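Local coordinates for Fe-regulated protein B (Neisseria meningitidis, PDB 4AIP) that probably takes up iron across the meningococcal outer membrane as a TonB-dependent transporter of the plugged beta-barrel type, at residues Asn580-Gly592 / Val604-His617. Numbering follows the deposited sequence.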
ATOM      1  N   ASN B 580     -41.843  18.232  -5.424  1.00 26.72           N
ATOM      2  CA  ASN B 580     -42.391  18.401  -4.069  1.00 25.95           C
ATOM      3  C   ASN B 580     -43.576  17.454  -3.860  1.00 23.61           C
ATOM      4  O   ASN B 580     -44.437  17.268  -4.727  1.00 21.97           O
ATOM      5  CB  ASN B 580     -42.724  19.871  -3.798  1.00 25.46           C
ATOM      6  CG  ASN B 580     -41.605  20.784  -4.268  1.00 26.53           C
ATOM      7  OD1 ASN B 580     -40.503  20.767  -3.725  1.00 30.02           O
ATOM      8  ND2 ASN B 580     -41.861  21.519  -5.312  1.00 25.20           N
ATOM      9  N   ALA B 581     -43.565  16.772  -2.733  1.00 21.93           N
ATOM     10  CA  ALA B 581     -44.525  15.725  -2.602  1.00 21.09           C
ATOM     11  C   ALA B 581     -45.160  15.614  -1.257  1.00 19.60           C
ATOM     12  O   ALA B 581     -45.829  14.614  -1.016  1.00 21.26           O
ATOM     13  CB  ALA B 581     -43.942  14.351  -3.069  1.00 20.42           C
ATOM     14  N   GLY B 582     -44.949  16.590  -0.382  1.00 18.56           N
ATOM     15  CA  GLY B 582     -45.545  16.475   0.969  1.00 20.19           C
ATOM     16  C   GLY B 582     -45.024  17.447   1.996  1.00 19.72           C
ATOM     17  O   GLY B 582     -44.459  18.478   1.630  1.00 19.95           O
ATOM     18  N   TYR B 583     -45.195  17.115   3.278  1.00 19.93           N
ATOM     19  CA  TYR B 583     -44.666  17.971   4.336  1.00 20.13           C
ATOM     20  C   TYR B 583     -44.147  17.117   5.464  1.00 19.75           C
ATOM     21  O   TYR B 583     -44.323  15.897   5.458  1.00 20.02           O
ATOM     22  CB  TYR B 583     -45.681  19.060   4.796  1.00 21.31           C
ATOM     23  CG  TYR B 583     -47.003  18.554   5.409  1.00 23.41           C
ATOM     24  CD1 TYR B 583     -48.093  18.229   4.599  1.00 28.80           C
ATOM     25  CD2 TYR B 583     -47.163  18.412   6.802  1.00 27.46           C
ATOM     26  CE1 TYR B 583     -49.329  17.760   5.143  1.00 29.88           C
ATOM     27  CE2 TYR B 583     -48.400  17.958   7.359  1.00 30.04           C
ATOM     28  CZ  TYR B 583     -49.478  17.636   6.509  1.00 31.96           C
ATOM     29  OH  TYR B 583     -50.682  17.169   7.024  1.00 30.12           O
ATOM     30  N   ILE B 584     -43.478  17.751   6.423  1.00 18.20           N
ATOM     31  CA  ILE B 584     -42.879  17.018   7.479  1.00 16.42           C
ATOM     32  C   ILE B 584     -43.196  17.689   8.803  1.00 16.69           C
ATOM     33  O   ILE B 584     -43.227  18.945   8.884  1.00 15.31           O
ATOM     34  CB  ILE B 584     -41.349  16.823   7.292  1.00 17.21           C
ATOM     35  CG1 ILE B 584     -41.034  16.076   5.974  1.00 18.70           C
ATOM     36  CG2 ILE B 584     -40.722  16.013   8.489  1.00 14.91           C
ATOM     37  CD1 ILE B 584     -39.681  16.391   5.387  1.00 16.83           C
ATOM     38  N   LYS B 585     -43.461  16.836   9.812  1.00 13.20           N
ATOM     39  CA  LYS B 585     -43.559  17.299  11.154  1.00 15.50           C
ATOM     40  C   LYS B 585     -42.557  16.668  12.051  1.00 13.85           C
ATOM     41  O   LYS B 585     -42.245  15.523  11.916  1.00 14.32           O
ATOM     42  CB  LYS B 585     -44.962  17.107  11.726  1.00 18.00           C
ATOM     43  CG  LYS B 585     -45.628  18.462  11.972  1.00 23.13           C
ATOM     44  CD  LYS B 585     -46.745  18.768  10.992  1.00 25.99           C
ATOM     45  CE  LYS B 585     -46.909  20.297  10.833  1.00 28.48           C
ATOM     46  NZ  LYS B 585     -47.329  21.064  12.056  1.00 26.79           N
ATOM     47  N   ASN B 586     -42.004  17.443  12.949  1.00 13.12           N
ATOM     48  CA  ASN B 586     -41.248  16.854  13.970  1.00 15.13           C
ATOM     49  C   ASN B 586     -41.501  17.602  15.257  1.00 16.38           C
ATOM     50  O   ASN B 586     -41.785  18.803  15.215  1.00 18.45           O
ATOM     51  CB  ASN B 586     -39.767  16.836  13.602  1.00 15.32           C
ATOM     52  CG  ASN B 586     -38.982  15.831  14.423  1.00 17.67           C
ATOM     53  OD1 ASN B 586     -39.561  14.975  15.125  1.00 21.94           O
ATOM     54  ND2 ASN B 586     -37.661  15.944  14.377  1.00 20.65           N
ATOM     55  N   HIS B 587     -41.398  16.916  16.393  1.00 15.63           N
ATOM     56  CA  HIS B 587     -41.440  17.616  17.704  1.00 16.00           C
ATOM     57  C   HIS B 587     -40.952  16.713  18.776  1.00 12.99           C
ATOM     58  O   HIS B 587     -41.021  15.534  18.605  1.00 11.98           O
ATOM     59  CB  HIS B 587     -42.851  18.098  18.088  1.00 15.78           C
ATOM     60  CG  HIS B 587     -43.794  16.984  18.420  1.00 18.60           C
ATOM     61  ND1 HIS B 587     -44.680  16.455  17.500  1.00 20.83           N
ATOM     62  CD2 HIS B 587     -44.006  16.312  19.577  1.00 20.76           C
ATOM     63  CE1 HIS B 587     -45.398  15.514  18.072  1.00 18.62           C
ATOM     64  NE2 HIS B 587     -45.002  15.398  19.330  1.00 22.69           N
ATOM     65  N   GLY B 588     -40.489  17.266  19.891  1.00 13.52           N
ATOM     66  CA  GLY B 588     -40.070  16.445  21.023  1.00 12.70           C
ATOM     67  C   GLY B 588     -39.274  17.233  22.030  1.00 12.76           C
ATOM     68  O   GLY B 588     -39.395  18.438  22.119  1.00 14.48           O
ATOM     69  N   TYR B 589     -38.427  16.546  22.762  1.00 11.87           N
ATOM     70  CA  TYR B 589     -37.763  17.137  23.847  1.00 12.93           C
ATOM     71  C   TYR B 589     -36.464  16.397  24.047  1.00 13.39           C
ATOM     72  O   TYR B 589     -36.273  15.309  23.480  1.00 13.37           O
ATOM     73  CB  TYR B 589     -38.667  17.079  25.112  1.00 15.05           C
ATOM     74  CG  TYR B 589     -39.040  15.679  25.547  1.00 14.40           C
ATOM     75  CD1 TYR B 589     -40.036  14.957  24.850  1.00 18.21           C
ATOM     76  CD2 TYR B 589     -38.381  15.058  26.601  1.00 15.17           C
ATOM     77  CE1 TYR B 589     -40.417  13.666  25.225  1.00 19.30           C
ATOM     78  CE2 TYR B 589     -38.755  13.720  27.012  1.00 22.13           C
ATOM     79  CZ  TYR B 589     -39.764  13.041  26.316  1.00 20.79           C
ATOM     80  OH  TYR B 589     -40.142  11.762  26.677  1.00 18.12           O
ATOM     81  N   GLU B 590     -35.585  17.052  24.816  1.00 13.79           N
ATOM     82  CA  GLU B 590     -34.345  16.538  25.393  1.00 15.46           C
ATOM     83  C   GLU B 590     -34.127  17.152  26.816  1.00 16.67           C
ATOM     84  O   GLU B 590     -34.295  18.382  27.020  1.00 16.13           O
ATOM     85  CB  GLU B 590     -33.151  16.927  24.541  1.00 14.82           C
ATOM     86  CG  GLU B 590     -31.793  16.361  25.013  1.00 20.01           C
ATOM     87  CD  GLU B 590     -30.738  16.231  23.839  1.00 30.27           C
ATOM     88  OE1 GLU B 590     -31.140  16.388  22.630  1.00 30.89           O
ATOM     89  OE2 GLU B 590     -29.528  15.992  24.145  1.00 22.64           O
ATOM     90  N   LEU B 591     -33.739  16.295  27.767  1.00 14.85           N
ATOM     91  CA  LEU B 591     -33.259  16.718  29.053  1.00 16.57           C
ATOM     92  C   LEU B 591     -31.805  16.232  29.248  1.00 17.95           C
ATOM     93  O   LEU B 591     -31.394  15.194  28.703  1.00 20.56           O
ATOM     94  CB  LEU B 591     -34.167  16.165  30.164  1.00 15.03           C
ATOM     95  CG  LEU B 591     -35.588  16.747  30.210  1.00 17.13           C
ATOM     96  CD1 LEU B 591     -36.520  15.931  31.105  1.00 14.43           C
ATOM     97  CD2 LEU B 591     -35.577  18.227  30.656  1.00 15.53           C
ATOM     98  N   GLY B 592     -31.031  16.970  30.021  1.00 16.73           N
ATOM     99  CA  GLY B 592     -29.701  16.516  30.401  1.00 17.62           C
ATOM    100  C   GLY B 592     -29.371  17.083  31.792  1.00 19.22           C
ATOM    101  O   GLY B 592     -29.855  18.194  32.167  1.00 20.03           O
ATOM    102  N   VAL B 604     -26.683  12.161  33.107  1.00 16.80           N
ATOM    103  CA  VAL B 604     -27.937  11.520  32.620  1.00 14.97           C
ATOM    104  C   VAL B 604     -28.464  12.428  31.581  1.00 12.72           C
ATOM    105  O   VAL B 604     -28.158  13.641  31.627  1.00 15.11           O
ATOM    106  CB  VAL B 604     -29.105  11.455  33.678  1.00 15.44           C
ATOM    107  CG1 VAL B 604     -29.102  10.149  34.391  1.00 17.32           C
ATOM    108  CG2 VAL B 604     -28.978  12.541  34.701  1.00 17.62           C
ATOM    109  N   GLY B 605     -29.273  11.864  30.691  1.00 10.12           N
ATOM    110  CA  GLY B 605     -29.863  12.541  29.570  1.00  7.86           C
ATOM    111  C   GLY B 605     -30.931  11.650  28.973  1.00  8.93           C
ATOM    112  O   GLY B 605     -30.859  10.412  29.101  1.00  8.57           O
ATOM    113  N   VAL B 606     -31.919  12.264  28.293  1.00  9.72           N
ATOM    114  CA  VAL B 606     -33.071  11.546  27.709  1.00  9.65           C
ATOM    115  C   VAL B 606     -33.591  12.400  26.545  1.00 10.65           C
ATOM    116  O   VAL B 606     -33.489  13.644  26.555  1.00  8.94           O
ATOM    117  CB  VAL B 606     -34.229  11.307  28.806  1.00 11.54           C
ATOM    118  CG1 VAL B 606     -34.750  12.655  29.285  1.00 10.69           C
ATOM    119  CG2 VAL B 606     -35.441  10.441  28.309  1.00  6.50           C
ATOM    120  N   SER B 607     -34.135  11.732  25.538  1.00 10.60           N
ATOM    121  CA  SER B 607     -34.519  12.383  24.338  1.00 11.83           C
ATOM    122  C   SER B 607     -35.555  11.560  23.705  1.00 12.41           C
ATOM    123  O   SER B 607     -35.454  10.328  23.717  1.00 13.72           O
ATOM    124  CB  SER B 607     -33.354  12.442  23.384  1.00 14.21           C
ATOM    125  OG  SER B 607     -33.775  12.870  22.087  1.00 14.11           O
ATOM    126  N   HIS B 608     -36.592  12.223  23.215  1.00 12.25           N
ATOM    127  CA  HIS B 608     -37.566  11.561  22.378  1.00 14.23           C
ATOM    128  C   HIS B 608     -38.065  12.571  21.400  1.00 15.32           C
ATOM    129  O   HIS B 608     -38.316  13.736  21.767  1.00 14.75           O
ATOM    130  CB  HIS B 608     -38.749  11.037  23.169  1.00 15.82           C
ATOM    131  CG  HIS B 608     -39.744  10.303  22.330  1.00 21.52           C
ATOM    132  ND1 HIS B 608     -39.680   8.939  22.128  1.00 25.45           N
ATOM    133  CD2 HIS B 608     -40.812  10.747  21.619  1.00 26.87           C
ATOM    134  CE1 HIS B 608     -40.675   8.571  21.339  1.00 33.43           C
ATOM    135  NE2 HIS B 608     -41.378   9.648  21.018  1.00 34.07           N
ATOM    136  N   SER B 609     -38.253  12.108  20.156  1.00 16.24           N
ATOM    137  CA  SER B 609     -38.836  12.918  19.115  1.00 15.40           C
ATOM    138  C   SER B 609     -39.709  12.108  18.185  1.00 13.82           C
ATOM    139  O   SER B 609     -39.717  10.910  18.269  1.00 13.08           O
ATOM    140  CB  SER B 609     -37.708  13.601  18.394  1.00 16.71           C
ATOM    141  OG  SER B 609     -36.839  12.604  17.916  1.00 23.38           O
ATOM    142  N   LYS B 610     -40.472  12.764  17.307  1.00 14.43           N
ATOM    143  CA  LYS B 610     -41.457  12.062  16.482  1.00 16.60           C
ATOM    144  C   LYS B 610     -41.485  12.541  14.999  1.00 16.43           C
ATOM    145  O   LYS B 610     -42.350  13.322  14.617  1.00 19.29           O
ATOM    146  CB  LYS B 610     -42.845  12.185  17.130  1.00 17.05           C
ATOM    147  CG  LYS B 610     -43.970  11.365  16.455  1.00 24.19           C
ATOM    148  CD  LYS B 610     -45.378  11.957  16.835  1.00 31.81           C
ATOM    149  CE  LYS B 610     -46.517  10.939  16.671  1.00 32.47           C
ATOM    150  NZ  LYS B 610     -47.601  11.225  17.623  1.00 34.67           N
ATOM    151  N   PRO B 611     -40.524  12.104  14.177  1.00 15.34           N
ATOM    152  CA  PRO B 611     -40.545  12.556  12.790  1.00 14.85           C
ATOM    153  C   PRO B 611     -41.659  11.898  12.027  1.00 14.94           C
ATOM    154  O   PRO B 611     -41.768  10.646  12.063  1.00 12.56           O
ATOM    155  CB  PRO B 611     -39.183  12.062  12.198  1.00 14.96           C
ATOM    156  CG  PRO B 611     -38.599  11.079  13.264  1.00 15.52           C
ATOM    157  CD  PRO B 611     -39.245  11.449  14.554  1.00 14.98           C
ATOM    158  N   ARG B 612     -42.424  12.744  11.323  1.00 14.36           N
ATOM    159  CA  ARG B 612     -43.555  12.329  10.497  1.00 17.14           C
ATOM    160  C   ARG B 612     -43.612  12.964   9.111  1.00 19.09           C
ATOM    161  O   ARG B 612     -43.495  14.193   8.956  1.00 18.77           O
ATOM    162  CB  ARG B 612     -44.888  12.589  11.244  1.00 17.57           C
ATOM    163  CG  ARG B 612     -45.163  11.604  12.403  1.00 14.99           C
ATOM    164  CD  ARG B 612     -45.110  10.122  11.906  1.00 18.39           C
ATOM    165  NE  ARG B 612     -45.381   9.221  13.031  1.00 23.28           N
ATOM    166  CZ  ARG B 612     -44.460   8.733  13.846  1.00 26.57           C
ATOM    167  NH1 ARG B 612     -43.167   9.016  13.663  1.00 32.57           N
ATOM    168  NH2 ARG B 612     -44.828   7.976  14.855  1.00 26.12           N
ATOM    169  N   PHE B 613     -43.842  12.096   8.127  1.00 20.38           N
ATOM    170  CA  PHE B 613     -43.811  12.419   6.720  1.00 21.66           C
ATOM    171  C   PHE B 613     -45.212  12.195   6.118  1.00 23.08           C
ATOM    172  O   PHE B 613     -45.727  11.077   6.069  1.00 23.49           O
ATOM    173  CB  PHE B 613     -42.732  11.566   6.029  1.00 21.25           C
ATOM    174  CG  PHE B 613     -41.346  11.997   6.349  1.00 21.33           C
ATOM    175  CD1 PHE B 613     -40.848  11.888   7.643  1.00 27.18           C
ATOM    176  CD2 PHE B 613     -40.558  12.571   5.391  1.00 22.83           C
ATOM    177  CE1 PHE B 613     -39.574  12.330   7.969  1.00 24.63           C
ATOM    178  CE2 PHE B 613     -39.294  12.999   5.693  1.00 24.26           C
ATOM    179  CZ  PHE B 613     -38.799  12.880   6.988  1.00 26.16           C
ATOM    180  N   TYR B 614     -45.803  13.297   5.675  1.00 24.46           N
ATOM    181  CA  TYR B 614     -47.173  13.378   5.232  1.00 24.77           C
ATOM    182  C   TYR B 614     -47.207  13.503   3.733  1.00 26.82           C
ATOM    183  O   TYR B 614     -46.768  14.506   3.203  1.00 31.07           O
ATOM    184  CB  TYR B 614     -47.802  14.591   5.838  1.00 22.91           C
ATOM    185  CG  TYR B 614     -48.006  14.437   7.303  1.00 22.25           C
ATOM    186  CD1 TYR B 614     -49.157  13.799   7.817  1.00 23.42           C
ATOM    187  CD2 TYR B 614     -47.065  14.911   8.200  1.00 22.08           C
ATOM    188  CE1 TYR B 614     -49.342  13.635   9.192  1.00 16.69           C
ATOM    189  CE2 TYR B 614     -47.229  14.746   9.584  1.00 19.34           C
ATOM    190  CZ  TYR B 614     -48.357  14.105  10.061  1.00 17.18           C
ATOM    191  OH  TYR B 614     -48.500  13.985  11.413  1.00 16.25           O
ATOM    192  N   ASP B 615     -47.673  12.459   3.057  1.00 28.34           N
ATOM    193  CA  ASP B 615     -47.770  12.410   1.611  1.00 29.09           C
ATOM    194  C   ASP B 615     -48.922  13.262   1.141  1.00 30.28           C
ATOM    195  O   ASP B 615     -50.014  13.229   1.749  1.00 30.53           O
ATOM    196  CB  ASP B 615     -48.040  10.967   1.177  1.00 30.78           C
ATOM    197  CG  ASP B 615     -46.778  10.201   0.888  1.00 30.54           C
ATOM    198  OD1 ASP B 615     -46.210  10.370  -0.219  1.00 32.03           O
ATOM    199  OD2 ASP B 615     -46.362   9.439   1.784  1.00 33.87           O
ATOM    200  N   THR B 616     -48.697  13.965   0.026  1.00 30.14           N
ATOM    201  CA  THR B 616     -49.549  15.053  -0.447  1.00 30.02           C
ATOM    202  C   THR B 616     -49.866  14.878  -1.927  1.00 30.59           C
ATOM    203  O   THR B 616     -50.735  15.576  -2.521  1.00 31.72           O
ATOM    204  CB  THR B 616     -48.818  16.390  -0.165  1.00 29.85           C
ATOM    205  OG1 THR B 616     -49.360  16.972   1.029  1.00 29.71           O
ATOM    206  CG2 THR B 616     -48.894  17.377  -1.303  1.00 29.44           C
ATOM    207  N   HIS B 617     -49.176  13.900  -2.488  1.00 29.39           N
ATOM    208  CA  HIS B 617     -49.093  13.650  -3.910  1.00 29.63           C
ATOM    209  C   HIS B 617     -49.804  12.336  -4.217  1.00 30.44           C
ATOM    210  O   HIS B 617     -49.685  11.368  -3.461  1.00 31.42           O
ATOM    211  CB  HIS B 617     -47.608  13.585  -4.272  1.00 28.63           C
ATOM    212  CG  HIS B 617     -47.356  13.522  -5.727  1.00 28.12           C
ATOM    213  ND1 HIS B 617     -47.438  12.346  -6.434  1.00 31.84           N
ATOM    214  CD2 HIS B 617     -47.058  14.489  -6.620  1.00 25.59           C
ATOM    215  CE1 HIS B 617     -47.188  12.589  -7.707  1.00 29.72           C
ATOM    216  NE2 HIS B 617     -46.964  13.883  -7.845  1.00 25.70           N
TER
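Tyr583 and Tyr614 project side by side where strand 580-592 pairs antiparallel with the interrupted strand 604-609 and 612-615; paired backbone bonds run from Leu591 with Val606 to Tyr583 with Tyr614, are broken once, at Lys610-Pro611, and are followed by a last single bond, Thr616 N to Ala581 O. Pro611 has no N-H to give at the break; Lys610 N reaches Asn586 OD1 and His587 O only through weak, bent bonds, while regular pairing resumes with Lys585 N to Arg612 O at 2.8 Å.

On the face carrying the tyrosines, Tyr614 CB sits over the centre of the Tyr583 ring, 3.5 Å from the centroid, in a CH-pi contact. The two rings are nearly parallel, at 9°, but slid apart with little overlap. Tyr583 owes this position to a CG lodged between backbone N and carbonyl carbon (chi1 62°), which lays the ring over Tyr614 CB. Tyr589 has a similar first torsion, and its CE1 meets His608 CB at 3.7 Å. Farther along, Leu591 CB packs beside Val606 CG1.

On the opposite face, Ile584 puts CG1 over the Phe613 ring, 3.8 Å from its centroid, with CD1 touching CE2 of that ring. Met112 of the plug contacts Phe613 and Pro611, and Asn586 ND2 bonds to Arg110 O. Glu590, chain extended, makes salt bridges to Arg68 and Lys151, a pairing that would probably stabilise its carboxylate as an anion.

Such a hairpin, one face turned to the plug and the other away from it, is characteristic of the transmembrane barrel of TonB-dependent receptors.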